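Local coordinates for cleavage and polyadenylation specificity factor 100 KD subunit (Methanosarcina mazei, PDB 2XR1), which probably terminates transcription genome-wide by cleaving nascent RNA as a dimeric, zinc-dependent beta-CASP nuclease of the metallo-beta-lactamase superfamily, at residues B[261-266]-B[301-306]. Numbering follows the deposited sequence.
Sequences GYEGPV and VAKTLK
V266 and T304 supply the nearest pair of CA atoms between 261-266 and 301-306, 7.3 Å apart. Segment 261-266 links helix 254-259 to strand 266-268. G261, with positive phi (99°), is the C-prime residue of the Schellman motif ending that helix. Segment 301-306 belongs to helix 299-306, as the i to i-4 backbone bonds from L305 N to V301 O and from K306 N to A302 O attest. No hydrogen bond joins the two segments. The inner contact is apolar: V266 CG2 and T304 CG2 lie 4.2 Å apart. A chi1 of -62° puts T304 CG2 anti to the backbone N, where it meets V266, while OG1 lies beside that N and bonds to M300 O within the helix. F258 touches both V266 and T304, so helix 254-259 adds apolar surface here. At the more exposed end, K303 leaves its helix with CG anti to the backbone N (chi1 -165°) and bends at its last torsion. NZ thereby comes 3.4 Å from E263 CG, while the salt bridge to E263 OE2 is long, at 3.8 Å. Within the loop, G264 N sits 3.5 Å above the Y262 ring plane, over its centre, and Y262 OH bonds to P265 O (2.7 Å), the oxygen lying in plane at the ring edge. Backbone bonds from V266 to H307 and I309 tie its strand to edge strand 308-310. The contact thus joins a helix-to-strand loop of the metallo-beta-lactamase fold to the helix before that strand, through buried methyls and a long ion pair that probably contributes only modestly.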
ATOM      1  N   GLY B 261      -6.091 -14.865 -12.768  1.00 49.41           N
ATOM      2  CA  GLY B 261      -5.260 -15.920 -12.154  1.00 49.53           C
ATOM      3  C   GLY B 261      -5.373 -16.174 -10.650  1.00 46.76           C
ATOM      4  O   GLY B 261      -4.530 -16.852 -10.081  1.00 47.17           O
ATOM      5  N   TYR B 262      -6.389 -15.611 -10.001  1.00 43.69           N
ATOM      6  CA  TYR B 262      -6.722 -15.971  -8.634  1.00 40.90           C
ATOM      7  C   TYR B 262      -7.270 -17.379  -8.628  1.00 41.87           C
ATOM      8  O   TYR B 262      -8.013 -17.774  -9.543  1.00 42.38           O
ATOM      9  CB  TYR B 262      -7.773 -15.015  -8.073  1.00 38.31           C
ATOM     10  CG  TYR B 262      -8.164 -15.299  -6.637  1.00 35.93           C
ATOM     11  CD1 TYR B 262      -7.234 -15.259  -5.620  1.00 34.66           C
ATOM     12  CD2 TYR B 262      -9.477 -15.621  -6.307  1.00 35.85           C
ATOM     13  CE1 TYR B 262      -7.606 -15.530  -4.307  1.00 34.65           C
ATOM     14  CE2 TYR B 262      -9.860 -15.881  -5.003  1.00 33.94           C
ATOM     15  CZ  TYR B 262      -8.927 -15.837  -4.009  1.00 33.40           C
ATOM     16  OH  TYR B 262      -9.319 -16.092  -2.727  1.00 31.76           O
ATOM     17  N   GLU B 263      -6.904 -18.132  -7.595  1.00 42.28           N
ATOM     18  CA  GLU B 263      -7.322 -19.531  -7.472  1.00 44.21           C
ATOM     19  C   GLU B 263      -7.643 -19.989  -6.027  1.00 42.55           C
ATOM     20  O   GLU B 263      -7.652 -21.185  -5.726  1.00 44.10           O
ATOM     21  CB  GLU B 263      -6.267 -20.427  -8.162  1.00 47.81           C
ATOM     22  CG  GLU B 263      -6.739 -20.882  -9.555  1.00 52.81           C
ATOM     23  CD  GLU B 263      -5.657 -21.454 -10.437  1.00 61.16           C
ATOM     24  OE1 GLU B 263      -4.503 -21.611  -9.976  1.00 66.46           O
ATOM     25  OE2 GLU B 263      -5.959 -21.765 -11.613  1.00 64.71           O
ATOM     26  N   GLY B 264      -7.912 -19.027  -5.147  1.00 40.00           N
ATOM     27  CA  GLY B 264      -8.326 -19.314  -3.792  1.00 38.52           C
ATOM     28  C   GLY B 264      -9.859 -19.249  -3.644  1.00 37.04           C
ATOM     29  O   GLY B 264     -10.600 -19.219  -4.633  1.00 37.54           O
ATOM     30  N   PRO B 265     -10.337 -19.225  -2.391  1.00 34.83           N
ATOM     31  CA  PRO B 265     -11.732 -19.272  -2.081  1.00 33.19           C
ATOM     32  C   PRO B 265     -12.409 -17.908  -2.074  1.00 31.68           C
ATOM     33  O   PRO B 265     -11.757 -16.881  -1.888  1.00 31.16           O
ATOM     34  CB  PRO B 265     -11.723 -19.814  -0.680  1.00 33.18           C
ATOM     35  CG  PRO B 265     -10.458 -19.288  -0.103  1.00 33.25           C
ATOM     36  CD  PRO B 265      -9.492 -19.242  -1.182  1.00 34.13           C
ATOM     37  N   VAL B 266     -13.727 -17.923  -2.280  1.00 30.67           N
ATOM     38  CA  VAL B 266     -14.572 -16.775  -2.106  1.00 28.29           C
ATOM     39  C   VAL B 266     -15.519 -17.158  -0.980  1.00 27.81           C
ATOM     40  O   VAL B 266     -16.219 -18.174  -1.090  1.00 28.99           O
ATOM     41  CB  VAL B 266     -15.383 -16.500  -3.378  1.00 28.68           C
ATOM     42  CG1 VAL B 266     -16.297 -15.328  -3.142  1.00 27.43           C
ATOM     43  CG2 VAL B 266     -14.483 -16.283  -4.548  1.00 28.00           C
ATOM     44  N   VAL B 301     -17.694 -17.062 -14.213  1.00 43.38           N
ATOM     45  CA  VAL B 301     -18.719 -17.167 -13.161  1.00 41.38           C
ATOM     46  C   VAL B 301     -18.705 -18.618 -12.667  1.00 41.36           C
ATOM     47  O   VAL B 301     -18.696 -18.865 -11.487  1.00 40.58           O
ATOM     48  CB  VAL B 301     -20.118 -16.755 -13.692  1.00 42.31           C
ATOM     49  CG1 VAL B 301     -21.197 -16.894 -12.613  1.00 40.88           C
ATOM     50  CG2 VAL B 301     -20.072 -15.338 -14.211  1.00 40.44           C
ATOM     51  N   ALA B 302     -18.623 -19.569 -13.574  1.00 43.33           N
ATOM     52  CA  ALA B 302     -18.486 -20.972 -13.179  1.00 44.05           C
ATOM     53  C   ALA B 302     -17.271 -21.211 -12.271  1.00 43.04           C
ATOM     54  O   ALA B 302     -17.355 -21.889 -11.220  1.00 41.62           O
ATOM     55  CB  ALA B 302     -18.417 -21.866 -14.399  1.00 46.47           C
ATOM     56  N   LYS B 303     -16.146 -20.635 -12.667  1.00 43.49           N
ATOM     57  CA  LYS B 303     -14.929 -20.786 -11.905  1.00 43.30           C
ATOM     58  C   LYS B 303     -15.056 -20.162 -10.519  1.00 40.40           C
ATOM     59  O   LYS B 303     -14.537 -20.712  -9.551  1.00 39.80           O
ATOM     60  CB  LYS B 303     -13.761 -20.155 -12.653  1.00 44.85           C
ATOM     61  CG  LYS B 303     -12.398 -20.584 -12.113  1.00 47.50           C
ATOM     62  CD  LYS B 303     -11.275 -20.261 -13.089  1.00 52.88           C
ATOM     63  CE  LYS B 303     -10.001 -21.058 -12.797  1.00 56.49           C
ATOM     64  NZ  LYS B 303      -9.644 -21.084 -11.338  1.00 54.80           N
ATOM     65  N   THR B 304     -15.738 -19.019 -10.417  1.00 38.66           N
ATOM     66  CA  THR B 304     -15.934 -18.386  -9.137  1.00 36.18           C
ATOM     67  C   THR B 304     -16.820 -19.243  -8.236  1.00 36.39           C
ATOM     68  O   THR B 304     -16.606 -19.276  -7.004  1.00 35.46           O
ATOM     69  CB  THR B 304     -16.642 -17.033  -9.281  1.00 35.43           C
ATOM     70  OG1 THR B 304     -15.829 -16.166 -10.064  1.00 36.43           O
ATOM     71  CG2 THR B 304     -16.924 -16.393  -7.946  1.00 30.62           C
ATOM     72  N   LEU B 305     -17.840 -19.880  -8.822  1.00 36.88           N
ATOM     73  CA  LEU B 305     -18.759 -20.683  -8.031  1.00 36.57           C
ATOM     74  C   LEU B 305     -18.056 -21.944  -7.512  1.00 38.04           C
ATOM     75  O   LEU B 305     -18.301 -22.368  -6.400  1.00 37.36           O
ATOM     76  CB  LEU B 305     -19.998 -21.037  -8.857  1.00 37.74           C
ATOM     77  CG  LEU B 305     -21.080 -21.937  -8.275  1.00 36.67           C
ATOM     78  CD1 LEU B 305     -21.686 -21.332  -7.031  1.00 29.86           C
ATOM     79  CD2 LEU B 305     -22.154 -22.186  -9.347  1.00 37.78           C
ATOM     80  N   LYS B 306     -17.182 -22.542  -8.320  1.00 40.23           N
ATOM     81  CA  LYS B 306     -16.406 -23.719  -7.901  1.00 41.09           C
ATOM     82  C   LYS B 306     -15.495 -23.374  -6.748  1.00 39.15           C
ATOM     83  O   LYS B 306     -15.058 -24.247  -6.005  1.00 39.74           O
ATOM     84  CB  LYS B 306     -15.523 -24.238  -9.036  1.00 43.58           C
ATOM     85  CG  LYS B 306     -16.249 -25.077 -10.001  1.00 48.06           C
ATOM     86  CD  LYS B 306     -15.318 -25.755 -11.009  1.00 53.33           C
ATOM     87  CE  LYS B 306     -15.018 -24.865 -12.222  1.00 55.36           C
ATOM     88  NZ  LYS B 306     -14.775 -25.648 -13.429  1.00 57.89           N
TER